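Local coordinates for protein intracellular growth locus, subunit C (Francisella tularensis subsp. tularensis, PDB 2QWU) that is encoded in the Francisella pathogenicity island and is probably needed for growth inside host cells, perhaps as a part of a type VI-like secretion apparatus, at residues 36-41 with 69-74; 42-47 with 116-121; 149-154 with 182-187; 156-161 with 178-183. The protein carries 2 engineered substitutions. All blocks are in the same frame, centred on the assembly; numbering follows the deposited sequence.

Contact 1: residues 36-41 with 69-74; sequences MFIDSL and AAASVI. Engineered in segment 36-41: Met-36 (natural residue Leu).
Phe-37 meets Ala-69 obliquely, ring atom CD1 lying 3.7 Å from Ala-69 CB, and Ala-54 also touches the Phe-37 side chain. The ring starts from a cramped first torsion, CG lying between the backbone N and the carbonyl carbon (chi1 58°), and from there leads away from residues 69-74. Phe-37 CB lies 3.4 Å from Ala-71 O. On the face shared by Ile-38 and Ala-71, CG1 of Ile-38 lies 4.0 Å from CB of Ala-71, while Leu-41 meets the same methyl from further along, CD2 to CB 3.7 Å. The side chain of the engineered selenomethionine Met-36 comes nearest to Val-73 through CB, 4.0 Å from Val-73 CB. Ser-72 OG is hydrogen-bonded to Tyr-175 OH, and Asp-39 OD1 to Asn-124 N.

Backbone bonds set this register. Val-73 N donates to Met-36 O, and water 1 links Met-36 N to Val-73 O. Further on, Ile-38 N donates to Ala-71 O (2.9 Å) and Ala-70 N to Ile-38 O (3.0 Å), so two alanines stand opposite one isoleucine: a classic beta bulge in an antiparallel strand pair.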
loop_
_atom_site.group_PDB
_atom_site.type_symbol
_atom_site.label_atom_id
_atom_site.label_comp_id
_atom_site.label_asym_id
_atom_site.label_seq_id
_atom_site.Cartn_x
_atom_site.Cartn_y
_atom_site.Cartn_z
HETATM N N MSE A 36 5.721 4.250 -3.101
HETATM C CA MSE A 36 5.352 2.832 -3.104
HETATM C C MSE A 36 4.137 2.642 -3.967
HETATM O O MSE A 36 3.231 3.446 -3.963
HETATM C CB MSE A 36 5.035 2.355 -1.670
HETATM C CG MSE A 36 6.236 2.181 -0.797
HETATM SE SE MSE A 36 5.662 1.511 0.915
HETATM C CE MSE A 36 5.077 0.037 0.340
ATOM N N PHE A 37 4.149 1.597 -4.798
ATOM C CA PHE A 37 2.998 1.312 -5.578
ATOM C C PHE A 37 2.980 -0.183 -5.920
ATOM O O PHE A 37 4.007 -0.884 -5.792
ATOM C CB PHE A 37 2.952 2.224 -6.813
ATOM C CG PHE A 37 4.184 2.111 -7.735
ATOM C CD1 PHE A 37 4.253 1.104 -8.693
ATOM C CD2 PHE A 37 5.232 3.040 -7.644
ATOM C CE1 PHE A 37 5.379 1.015 -9.590
ATOM C CE2 PHE A 37 6.357 2.983 -8.531
ATOM C CZ PHE A 37 6.407 1.940 -9.518
ATOM N N ILE A 38 1.796 -0.659 -6.293
ATOM C CA ILE A 38 1.636 -2.083 -6.582
ATOM C C ILE A 38 1.047 -2.321 -7.966
ATOM O O ILE A 38 0.204 -1.566 -8.437
ATOM C CB ILE A 38 0.769 -2.750 -5.500
ATOM C CG1 ILE A 38 -0.552 -1.963 -5.320
ATOM C CG2 ILE A 38 1.553 -2.830 -4.168
ATOM C CD1 ILE A 38 -1.538 -2.612 -4.316
ATOM N N ASP A 39 1.453 -3.414 -8.617
ATOM C CA ASP A 39 1.023 -3.634 -10.004
ATOM C C ASP A 39 -0.347 -4.261 -10.178
ATOM O O ASP A 39 -0.857 -4.353 -11.322
ATOM C CB ASP A 39 2.118 -4.401 -10.807
ATOM C CG ASP A 39 2.296 -5.826 -10.355
ATOM O OD1 ASP A 39 1.561 -6.267 -9.450
ATOM O OD2 ASP A 39 3.188 -6.545 -10.939
ATOM N N SER A 40 -0.971 -4.632 -9.070
ATOM C CA SER A 40 -2.329 -5.142 -9.106
ATOM C C SER A 40 -2.958 -4.957 -7.735
ATOM O O SER A 40 -2.248 -4.829 -6.744
ATOM C CB SER A 40 -2.378 -6.608 -9.532
ATOM O OG SER A 40 -1.963 -7.446 -8.486
ATOM N N LEU A 41 -4.286 -4.916 -7.686
ATOM C CA LEU A 41 -4.993 -4.761 -6.456
ATOM C C LEU A 41 -6.418 -5.299 -6.626
ATOM O O LEU A 41 -7.143 -4.925 -7.550
ATOM C CB LEU A 41 -5.081 -3.259 -6.042
ATOM C CG LEU A 41 -6.004 -2.949 -4.836
ATOM C CD1 LEU A 41 -5.469 -3.530 -3.561
ATOM C CD2 LEU A 41 -6.186 -1.417 -4.741
ATOM N N ALA A 69 0.985 0.625 -12.524
ATOM C CA ALA A 69 0.398 0.376 -11.211
ATOM C C ALA A 69 -1.127 0.429 -11.192
ATOM O O ALA A 69 -1.706 1.201 -11.942
ATOM C CB ALA A 69 0.916 1.442 -10.219
ATOM N N ALA A 70 -1.725 -0.437 -10.375
ATOM C CA ALA A 70 -3.168 -0.423 -10.144
ATOM C C ALA A 70 -3.449 0.513 -8.926
ATOM O O ALA A 70 -4.566 1.032 -8.774
ATOM C CB ALA A 70 -3.663 -1.859 -9.834
ATOM N N ALA A 71 -2.450 0.702 -8.060
ATOM C CA ALA A 71 -2.652 1.549 -6.870
ATOM C C ALA A 71 -1.339 1.997 -6.312
ATOM O O ALA A 71 -0.321 1.323 -6.510
ATOM C CB ALA A 71 -3.377 0.771 -5.765
ATOM N N SER A 72 -1.341 3.148 -5.631
ATOM C CA SER A 72 -0.159 3.585 -4.925
ATOM C C SER A 72 -0.462 3.214 -3.459
ATOM O O SER A 72 -1.646 3.019 -3.075
ATOM C CB SER A 72 0.012 5.104 -4.997
ATOM O OG SER A 72 -1.136 5.717 -4.396
ATOM N N VAL A 73 0.598 3.020 -2.680
ATOM C CA VAL A 73 0.414 2.821 -1.228
ATOM C C VAL A 73 0.954 4.121 -0.625
ATOM O O VAL A 73 2.155 4.404 -0.733
ATOM C CB VAL A 73 1.203 1.629 -0.686
ATOM C CG1 VAL A 73 0.974 1.527 0.803
ATOM C CG2 VAL A 73 0.725 0.357 -1.369
ATOM N N ILE A 74 0.056 4.916 -0.047
ATOM C CA ILE A 74 0.385 6.242 0.514
ATOM C C ILE A 74 0.764 6.184 1.990
ATOM O O ILE A 74 1.636 6.943 2.439
ATOM C CB ILE A 74 -0.829 7.209 0.319
ATOM C CG1 ILE A 74 -1.062 7.435 -1.181
ATOM C CG2 ILE A 74 -0.603 8.533 0.949
ATOM C CD1 ILE A 74 -2.507 7.914 -1.481
HETATM O O HOH W 1 3.481 6.251 -2.580
#

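Contact 2: residues 42-47 with 116-121; sequences TIAGEK and TDMKIK
Ala-44 sets its CB against the selenium of Met-118, 3.7 Å from SE, with CG of the same side chain close behind. Met-118 reaches this place with CG anti to the backbone N (chi1 -159°), and a bend at chi2 then brings SE beside the methyl; a further bend at chi3 sets CE. CG2 of Ile-43 grazes the same SE at 4.3 Å. Ile-43 and Ile-120, a non-hydrogen-bonded antiparallel pair, put their side chains on one face, where CG1 of the first meets CG2 of the second at 4.2 Å. This is the buried face: from helix 97-114 Val-107 touches Ile-43 and Ala-44, and Ile-110 touches Ala-44 and Met-118, while strand 173-184 also reaches it through Ile-178 and Ile-180.

Thr-42 and Lys-121 occupy the opposite face and touch little beyond their CB atoms. The lysine leads off to Asn-145, which takes NZ through its backbone O. Lys-119 likewise turns away, and its NZ bonds Thr-116 O within its own segment.

Between these faces Thr-42 and Lys-121 exchange two backbone bonds, the tighter from Lys-121 N to Thr-42 O at 2.9 Å. Lys-119 O is gripped twice, by Ala-44 N at 3.0 Å and by water 2, which also accepts from Gly-45 N. Ile-43 and Glu-46 close on each other through two backbone bonds around Ala-44 and Gly-45, both at positive phi: the type I' turn of a two-residue beta hairpin, its first strand paired antiparallel with residues 120-121.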
loop_
_atom_site.group_PDB
_atom_site.type_symbol
_atom_site.label_atom_id
_atom_site.label_comp_id
_atom_site.label_asym_id
_atom_site.label_seq_id
_atom_site.Cartn_x
_atom_site.Cartn_y
_atom_site.Cartn_z
ATOM N N THR A 42 -6.793 -6.188 -5.730
ATOM C CA THR A 42 -8.147 -6.696 -5.697
ATOM C C THR A 42 -8.761 -6.392 -4.354
ATOM O O THR A 42 -8.148 -6.648 -3.333
ATOM C CB THR A 42 -8.172 -8.194 -5.935
ATOM O OG1 THR A 42 -7.518 -8.423 -7.174
ATOM C CG2 THR A 42 -9.664 -8.728 -6.012
ATOM N N ILE A 43 -9.975 -5.839 -4.372
ATOM C CA ILE A 43 -10.687 -5.530 -3.133
ATOM C C ILE A 43 -12.088 -6.152 -3.159
ATOM O O ILE A 43 -12.899 -5.811 -4.031
ATOM C CB ILE A 43 -10.851 -3.992 -2.937
ATOM C CG1 ILE A 43 -9.478 -3.334 -2.765
ATOM C CG2 ILE A 43 -11.675 -3.711 -1.652
ATOM C CD1 ILE A 43 -9.546 -1.814 -2.767
ATOM N N ALA A 44 -12.357 -7.035 -2.197
ATOM C CA ALA A 44 -13.665 -7.698 -2.097
ATOM C C ALA A 44 -13.992 -8.317 -3.470
ATOM O O ALA A 44 -15.135 -8.295 -3.937
ATOM C CB ALA A 44 -14.733 -6.671 -1.683
ATOM N N GLY A 45 -12.963 -8.854 -4.112
ATOM C CA GLY A 45 -13.127 -9.484 -5.407
ATOM C C GLY A 45 -13.133 -8.559 -6.612
ATOM O O GLY A 45 -13.162 -9.037 -7.765
ATOM N N GLU A 46 -13.108 -7.248 -6.397
ATOM C CA GLU A 46 -13.115 -6.337 -7.541
ATOM C C GLU A 46 -11.674 -6.040 -7.893
ATOM O O GLU A 46 -10.897 -5.609 -7.043
ATOM C CB GLU A 46 -13.864 -5.047 -7.203
ATOM C CG GLU A 46 -15.278 -5.285 -6.684
ATOM C CD GLU A 46 -16.203 -5.932 -7.716
ATOM O OE1 GLU A 46 -17.144 -6.651 -7.288
ATOM O OE2 GLU A 46 -16.016 -5.710 -8.943
ATOM N N LYS A 47 -11.316 -6.308 -9.139
ATOM C CA LYS A 47 -9.961 -6.066 -9.654
ATOM C C LYS A 47 -9.812 -4.619 -10.136
ATOM O O LYS A 47 -10.593 -4.148 -10.975
ATOM C CB LYS A 47 -9.679 -7.024 -10.821
ATOM C CG LYS A 47 -9.445 -8.421 -10.356
ATOM C CD LYS A 47 -9.384 -9.484 -11.484
ATOM C CE LYS A 47 -9.606 -10.888 -10.873
ATOM N NZ LYS A 47 -9.130 -12.019 -11.759
ATOM N N THR A 116 -14.542 -11.881 7.649
ATOM C CA THR A 116 -13.170 -12.276 7.318
ATOM C C THR A 116 -12.957 -12.729 5.878
ATOM O O THR A 116 -11.827 -12.977 5.446
ATOM C CB THR A 116 -12.682 -13.372 8.249
ATOM O OG1 THR A 116 -13.546 -14.503 8.110
ATOM C CG2 THR A 116 -12.700 -12.867 9.679
ATOM N N ASP A 117 -14.053 -12.840 5.137
ATOM C CA ASP A 117 -13.987 -13.220 3.731
ATOM C C ASP A 117 -13.707 -12.025 2.830
ATOM O O ASP A 117 -13.541 -12.215 1.618
ATOM C CB ASP A 117 -15.316 -13.827 3.261
ATOM C CG ASP A 117 -15.541 -15.253 3.766
ATOM O OD1 ASP A 117 -14.535 -15.982 3.994
ATOM O OD2 ASP A 117 -16.738 -15.638 3.902
HETATM N N MSE A 118 -13.703 -10.806 3.376
HETATM C CA MSE A 118 -13.458 -9.637 2.529
HETATM C C MSE A 118 -11.920 -9.490 2.403
HETATM O O MSE A 118 -11.255 -8.947 3.296
HETATM C CB MSE A 118 -14.096 -8.378 3.152
HETATM C CG MSE A 118 -14.366 -7.194 2.157
HETATM SE SE MSE A 118 -12.798 -6.346 1.489
HETATM C CE MSE A 118 -12.254 -5.660 3.016
ATOM N N LYS A 119 -11.374 -9.948 1.277
ATOM C CA LYS A 119 -9.915 -9.888 1.084
ATOM C C LYS A 119 -9.426 -8.727 0.249
ATOM O O LYS A 119 -10.075 -8.323 -0.732
ATOM C CB LYS A 119 -9.403 -11.168 0.409
ATOM C CG LYS A 119 -9.841 -12.476 1.065
ATOM C CD LYS A 119 -9.533 -12.541 2.536
ATOM C CE LYS A 119 -9.654 -13.984 3.047
ATOM N NZ LYS A 119 -9.373 -14.046 4.525
ATOM N N ILE A 120 -8.263 -8.195 0.625
ATOM C CA ILE A 120 -7.640 -7.122 -0.127
ATOM C C ILE A 120 -6.321 -7.772 -0.470
ATOM O O ILE A 120 -5.555 -8.167 0.422
ATOM C CB ILE A 120 -7.479 -5.892 0.729
ATOM C CG1 ILE A 120 -8.896 -5.429 1.101
ATOM C CG2 ILE A 120 -6.661 -4.807 -0.017
ATOM C CD1 ILE A 120 -8.956 -4.193 1.868
ATOM N N LYS A 121 -6.084 -7.963 -1.768
ATOM C CA LYS A 121 -4.889 -8.677 -2.182
ATOM C C LYS A 121 -4.002 -7.734 -2.985
ATOM O O LYS A 121 -4.421 -7.182 -4.032
ATOM C CB LYS A 121 -5.272 -9.891 -3.039
ATOM C CG LYS A 121 -4.078 -10.664 -3.613
ATOM C CD LYS A 121 -3.409 -11.530 -2.583
ATOM C CE LYS A 121 -2.402 -12.551 -3.218
ATOM N NZ LYS A 121 -1.708 -13.361 -2.160
HETATM O O HOH W 2 -10.360 -9.499 -2.977
#

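Contact 3: residues 149-154 with 182-187; sequences YPISAK and GLTTSQ
Tyr-149 lays one ring face against the methyl of Thr-184. Thr-184 CG2 stands 3.8 Å from the centroid of the Tyr-149 ring and 29° off the normal, a CH-pi contact displaced toward CE1, the ring atom it approaches most closely at 3.4 Å. The two side chains lie side by side and point the same way. The threonine torsion explains the methyl's place: with OG1 anti to the backbone N (chi1 -177°), CG2 is left between N and the carbonyl carbon, where it is turned to the ring. The hydroxyl goes elsewhere, its OG1 being hydrogen-bonded to Pro-85 O. On its far side the ring's residue packs on Lys-119.

Ile-151 comes in across Thr-184 at about a right angle, CG1 meeting CB at 3.8 Å. Ile-151 CD1 turns instead to the backbone of residues 182-183 and lies 3.6 Å from Leu-183 O. Ile-151 N meanwhile donates to Gly-182 O over a nearly straight bond of 3.0 Å.

In the backbone, Tyr-149 and Thr-184 are a hydrogen-bonded pair: Thr-184 N donates to Tyr-149 O at 2.8 Å, and Tyr-149 N returns a longer bond to Thr-184 O. CD2 of Leu-183 rests on the same tyrosine carbonyl. An aromatic ring lying over the side chain directly across from it is the cross-strand pairing of an antiparallel sheet, here at the end of strand 147-150, beside the corner that the partner chain turns at Gly-182.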
loop_
_atom_site.group_PDB
_atom_site.type_symbol
_atom_site.label_atom_id
_atom_site.label_comp_id
_atom_site.label_asym_id
_atom_site.label_seq_id
_atom_site.Cartn_x
_atom_site.Cartn_y
_atom_site.Cartn_z
ATOM N N TYR A 149 -7.298 -8.750 5.534
ATOM C CA TYR A 149 -8.732 -9.009 5.704
ATOM C C TYR A 149 -9.142 -8.340 7.007
ATOM O O TYR A 149 -8.306 -8.004 7.825
ATOM C CB TYR A 149 -9.004 -10.542 5.699
ATOM C CG TYR A 149 -8.377 -11.313 6.831
ATOM C CD1 TYR A 149 -9.013 -11.399 8.046
ATOM C CD2 TYR A 149 -7.165 -11.975 6.663
ATOM C CE1 TYR A 149 -8.451 -12.140 9.103
ATOM C CE2 TYR A 149 -6.584 -12.695 7.684
ATOM C CZ TYR A 149 -7.237 -12.783 8.898
ATOM O OH TYR A 149 -6.679 -13.528 9.917
ATOM N N PRO A 150 -10.446 -8.150 7.224
ATOM C CA PRO A 150 -10.897 -7.486 8.457
ATOM C C PRO A 150 -10.722 -8.311 9.704
ATOM O O PRO A 150 -10.947 -9.517 9.681
ATOM C CB PRO A 150 -12.394 -7.252 8.212
ATOM C CG PRO A 150 -12.529 -7.298 6.704
ATOM C CD PRO A 150 -11.575 -8.377 6.297
ATOM N N ILE A 151 -10.350 -7.656 10.794
ATOM C CA ILE A 151 -10.238 -8.350 12.071
ATOM C C ILE A 151 -11.681 -8.754 12.412
ATOM O O ILE A 151 -11.950 -9.889 12.843
ATOM C CB ILE A 151 -9.703 -7.415 13.173
ATOM C CG1 ILE A 151 -8.198 -7.162 12.958
ATOM C CG2 ILE A 151 -9.960 -8.064 14.528
ATOM C CD1 ILE A 151 -7.694 -5.876 13.593
ATOM N N SER A 152 -12.602 -7.824 12.192
ATOM C CA SER A 152 -14.028 -8.045 12.441
ATOM C C SER A 152 -14.801 -6.897 11.821
ATOM O O SER A 152 -14.216 -5.881 11.475
ATOM C CB SER A 152 -14.298 -8.069 13.944
ATOM O OG SER A 152 -14.203 -6.753 14.465
ATOM N N ALA A 153 -16.117 -7.034 11.688
ATOM C CA ALA A 153 -16.899 -5.956 11.117
ATOM C C ALA A 153 -16.841 -4.734 12.002
ATOM O O ALA A 153 -16.775 -3.596 11.518
ATOM C CB ALA A 153 -18.357 -6.386 10.933
ATOM N N LYS A 154 -16.855 -4.948 13.312
ATOM C CA LYS A 154 -16.834 -3.790 14.196
ATOM C C LYS A 154 -15.537 -2.985 14.195
ATOM O O LYS A 154 -15.559 -1.751 14.335
ATOM C CB LYS A 154 -17.195 -4.225 15.616
ATOM C CG LYS A 154 -18.645 -3.949 15.928
ATOM C CD LYS A 154 -19.192 -4.966 16.905
ATOM C CE LYS A 154 -20.672 -4.714 17.212
ATOM N NZ LYS A 154 -21.144 -5.721 18.201
ATOM N N GLY A 182 -8.485 -1.388 10.686
ATOM C CA GLY A 182 -8.953 -2.624 11.307
ATOM C C GLY A 182 -8.731 -3.896 10.501
ATOM O O GLY A 182 -9.597 -4.789 10.464
ATOM N N LEU A 183 -7.592 -3.974 9.828
ATOM C CA LEU A 183 -7.265 -5.126 9.009
ATOM C C LEU A 183 -6.212 -5.956 9.730
ATOM O O LEU A 183 -5.605 -5.507 10.664
ATOM C CB LEU A 183 -6.648 -4.646 7.674
ATOM C CG LEU A 183 -7.547 -3.893 6.693
ATOM C CD1 LEU A 183 -6.702 -3.307 5.514
ATOM C CD2 LEU A 183 -8.601 -4.879 6.167
ATOM N N THR A 184 -6.038 -7.190 9.306
ATOM C CA THR A 184 -4.958 -8.005 9.851
ATOM C C THR A 184 -4.543 -8.894 8.667
ATOM O O THR A 184 -4.992 -8.676 7.555
ATOM C CB THR A 184 -5.414 -8.830 11.065
ATOM O OG1 THR A 184 -4.278 -9.547 11.574
ATOM C CG2 THR A 184 -6.495 -9.816 10.675
ATOM N N THR A 185 -3.667 -9.857 8.875
ATOM C CA THR A 185 -3.260 -10.733 7.757
ATOM C C THR A 185 -2.749 -12.019 8.415
ATOM O O THR A 185 -2.353 -11.980 9.563
ATOM C CB THR A 185 -2.073 -10.083 6.971
ATOM O OG1 THR A 185 -1.590 -10.985 5.942
ATOM C CG2 THR A 185 -0.891 -9.799 7.905
ATOM N N SER A 186 -2.741 -13.147 7.706
ATOM C CA SER A 186 -2.166 -14.375 8.276
ATOM C C SER A 186 -0.675 -14.500 7.968
ATOM O O SER A 186 -0.004 -15.447 8.429
ATOM C CB SER A 186 -2.821 -15.620 7.685
ATOM O OG SER A 186 -4.210 -15.477 7.657
ATOM N N GLN A 187 -0.152 -13.579 7.168
ATOM C CA GLN A 187 1.275 -13.606 6.811
ATOM C C GLN A 187 2.024 -13.221 8.085
ATOM O O GLN A 187 1.650 -12.253 8.770
ATOM C CB GLN A 187 1.555 -12.621 5.643
ATOM C CG GLN A 187 2.966 -12.613 5.165
ATOM C CD GLN A 187 3.125 -11.913 3.817
ATOM O OE1 GLN A 187 2.283 -12.078 2.905
ATOM N NE2 GLN A 187 4.210 -11.133 3.667
#

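Contact 4: residues 156-161 with 178-183; sequences FSISIE and ISIDGL
Ser-157 and Asp-181 exchange backbone hydrogen bonds, Asp-181 N giving to Ser-157 O at 2.9 Å and Ser-157 N to Asp-181 O at 3.2 Å. The longer bond arrives well above the carbonyl plane, and the same Asp-181 O also receives a CA-H contact from Phe-156. Two residues on, Ser-159 and Ser-179 repeat the exchange with both donors in the carbonyl planes. On the other side of strand 173-184, Ile-178 and Ile-180 form backbone bonds with Leu-91 and Ile-89 of strand 86-96. The CA hydrogens of Ile-178 and Ile-180 approach the serine carbonyls, Ile-180 CA lying 3.4 Å from Ser-157 O.

The serine side chains share a water. Water 3 stands 3.0 Å from both Ser-159 OG and Ser-179 OG and bridges hydroxyls that do not bond each other directly. Ser-159 OG meanwhile rests 3.5 Å from Ser-179 CB.

The other face is apolar. Ile-158 lies alongside both Ile-178 and Ile-180, and Ile-160 alongside Ile-178, CG2 to CG1 3.9 Å. In Phe-156 a first torsion with CG anti to the backbone N (chi1 -176°) carries CG toward residues 178-183, and the side chain crosses Ile-180 obliquely, with CE1 3.4 Å from CG2, and takes CD2 of Leu-183 at its ring edge. Helix 97-114 packs here, Val-107 and Leu-111 on Phe-156, Arg-100 and Glu-104 on Ile-160. The chemistry is thus two-sided: the two strands themselves present hydroxyls, a carboxylate and water on the outward face, hydrocarbon on the inward one, with the hairpin's own backbone bonds running between.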
loop_
_atom_site.group_PDB
_atom_site.type_symbol
_atom_site.label_atom_id
_atom_site.label_comp_id
_atom_site.label_asym_id
_atom_site.label_seq_id
_atom_site.Cartn_x
_atom_site.Cartn_y
_atom_site.Cartn_z
ATOM N N PHE A 156 -13.426 -2.784 11.630
ATOM C CA PHE A 156 -13.194 -2.307 10.271
ATOM C C PHE A 156 -13.797 -0.971 9.895
ATOM O O PHE A 156 -14.909 -0.610 10.336
ATOM C CB PHE A 156 -13.696 -3.383 9.309
ATOM C CG PHE A 156 -13.448 -3.070 7.890
ATOM C CD1 PHE A 156 -12.247 -3.441 7.297
ATOM C CD2 PHE A 156 -14.450 -2.472 7.112
ATOM C CE1 PHE A 156 -12.060 -3.232 5.942
ATOM C CE2 PHE A 156 -14.256 -2.255 5.741
ATOM C CZ PHE A 156 -13.069 -2.638 5.167
ATOM N N SER A 157 -13.043 -0.199 9.116
ATOM C CA SER A 157 -13.515 1.095 8.642
ATOM C C SER A 157 -12.953 1.343 7.242
ATOM O O SER A 157 -11.830 0.963 6.973
ATOM C CB SER A 157 -13.048 2.193 9.593
ATOM O OG SER A 157 -13.554 3.440 9.191
ATOM N N ILE A 158 -13.732 1.938 6.341
ATOM C CA ILE A 158 -13.212 2.229 5.025
ATOM C C ILE A 158 -13.798 3.508 4.516
ATOM O O ILE A 158 -14.963 3.841 4.786
ATOM C CB ILE A 158 -13.484 1.075 3.976
ATOM C CG1 ILE A 158 -12.804 1.407 2.620
ATOM C CG2 ILE A 158 -14.992 0.941 3.709
ATOM C CD1 ILE A 158 -12.828 0.221 1.581
ATOM N N SER A 159 -12.981 4.307 3.856
ATOM C CA SER A 159 -13.538 5.505 3.250
ATOM C C SER A 159 -12.870 5.644 1.897
ATOM O O SER A 159 -11.707 5.247 1.748
ATOM C CB SER A 159 -13.263 6.739 4.073
ATOM O OG SER A 159 -11.870 6.986 4.175
ATOM N N ILE A 160 -13.612 6.132 0.900
ATOM C CA ILE A 160 -13.029 6.320 -0.439
ATOM C C ILE A 160 -13.397 7.729 -0.808
ATOM O O ILE A 160 -14.576 8.091 -0.903
ATOM C CB ILE A 160 -13.570 5.341 -1.508
ATOM C CG1 ILE A 160 -13.342 3.898 -1.062
ATOM C CG2 ILE A 160 -12.846 5.602 -2.864
ATOM C CD1 ILE A 160 -13.833 2.829 -2.030
ATOM N N GLU A 161 -12.387 8.550 -0.975
ATOM C CA GLU A 161 -12.632 9.965 -1.255
ATOM C C GLU A 161 -12.017 10.433 -2.532
ATOM O O GLU A 161 -10.837 10.139 -2.797
ATOM C CB GLU A 161 -12.053 10.792 -0.135
ATOM C CG GLU A 161 -12.673 10.491 1.203
ATOM C CD GLU A 161 -12.140 11.405 2.293
ATOM O OE1 GLU A 161 -11.130 12.117 2.038
ATOM O OE2 GLU A 161 -12.724 11.406 3.404
ATOM N N ILE A 178 -8.227 5.688 -0.750
ATOM C CA ILE A 178 -8.959 4.637 -0.028
ATOM C C ILE A 178 -8.239 4.411 1.279
ATOM O O ILE A 178 -7.071 3.989 1.304
ATOM C CB ILE A 178 -8.974 3.283 -0.846
ATOM C CG1 ILE A 178 -9.595 3.529 -2.215
ATOM C CG2 ILE A 178 -9.624 2.205 -0.076
ATOM C CD1 ILE A 178 -9.498 2.223 -3.099
ATOM N N SER A 179 -8.924 4.726 2.377
ATOM C CA SER A 179 -8.338 4.576 3.733
ATOM C C SER A 179 -9.030 3.448 4.414
ATOM O O SER A 179 -10.232 3.493 4.576
ATOM C CB SER A 179 -8.535 5.851 4.598
ATOM O OG SER A 179 -7.989 6.986 3.944
ATOM N N ILE A 180 -8.267 2.443 4.830
ATOM C CA ILE A 180 -8.857 1.252 5.439
ATOM C C ILE A 180 -8.214 1.020 6.788
ATOM O O ILE A 180 -6.985 1.108 6.925
ATOM C CB ILE A 180 -8.595 -0.011 4.572
ATOM C CG1 ILE A 180 -8.815 0.343 3.098
ATOM C CG2 ILE A 180 -9.538 -1.147 5.037
ATOM C CD1 ILE A 180 -8.384 -0.787 2.149
ATOM N N ASP A 181 -9.038 0.727 7.803
ATOM C CA ASP A 181 -8.505 0.493 9.153
ATOM C C ASP A 181 -9.108 -0.819 9.661
ATOM O O ASP A 181 -10.081 -1.307 9.115
ATOM C CB ASP A 181 -8.936 1.620 10.130
ATOM C CG ASP A 181 -8.396 3.003 9.745
ATOM O OD1 ASP A 181 -7.159 3.269 9.872
ATOM O OD2 ASP A 181 -9.230 3.845 9.313
ATOM N N GLY A 182 -8.485 -1.388 10.686
ATOM C CA GLY A 182 -8.953 -2.624 11.307
ATOM C C GLY A 182 -8.731 -3.896 10.501
ATOM O O GLY A 182 -9.597 -4.789 10.464
ATOM N N LEU A 183 -7.592 -3.974 9.828
ATOM C CA LEU A 183 -7.265 -5.126 9.009
ATOM C C LEU A 183 -6.212 -5.956 9.730
ATOM O O LEU A 183 -5.605 -5.507 10.664
ATOM C CB LEU A 183 -6.648 -4.646 7.674
ATOM C CG LEU A 183 -7.547 -3.893 6.693
ATOM C CD1 LEU A 183 -6.702 -3.307 5.514
ATOM C CD2 LEU A 183 -8.601 -4.879 6.167
HETATM O O HOH W 3 -10.040 8.233 2.199
#

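All four contacts lie in one antiparallel sheet. Along the chain contacts 1 and 2 interlock, their segments alternating, and both use strand 37-43; contacts 3 and 4 follow later, end together on strand 173-184 and share Gly-182 and Leu-183. Centres of contacts 3 and 4 are about 11 Å apart, those of contacts 1 and 3 about 20 Å. Contact 2 touches all three others: contact 1 through Leu-41, contact 3 where Met-118 meets Pro-150, and contact 4 where Ile-120 meets Ile-180. Helix 97-114 lies against contacts 2, 3 and 4, so early and late parts of the sequence are joined in a single strand-and-helix body.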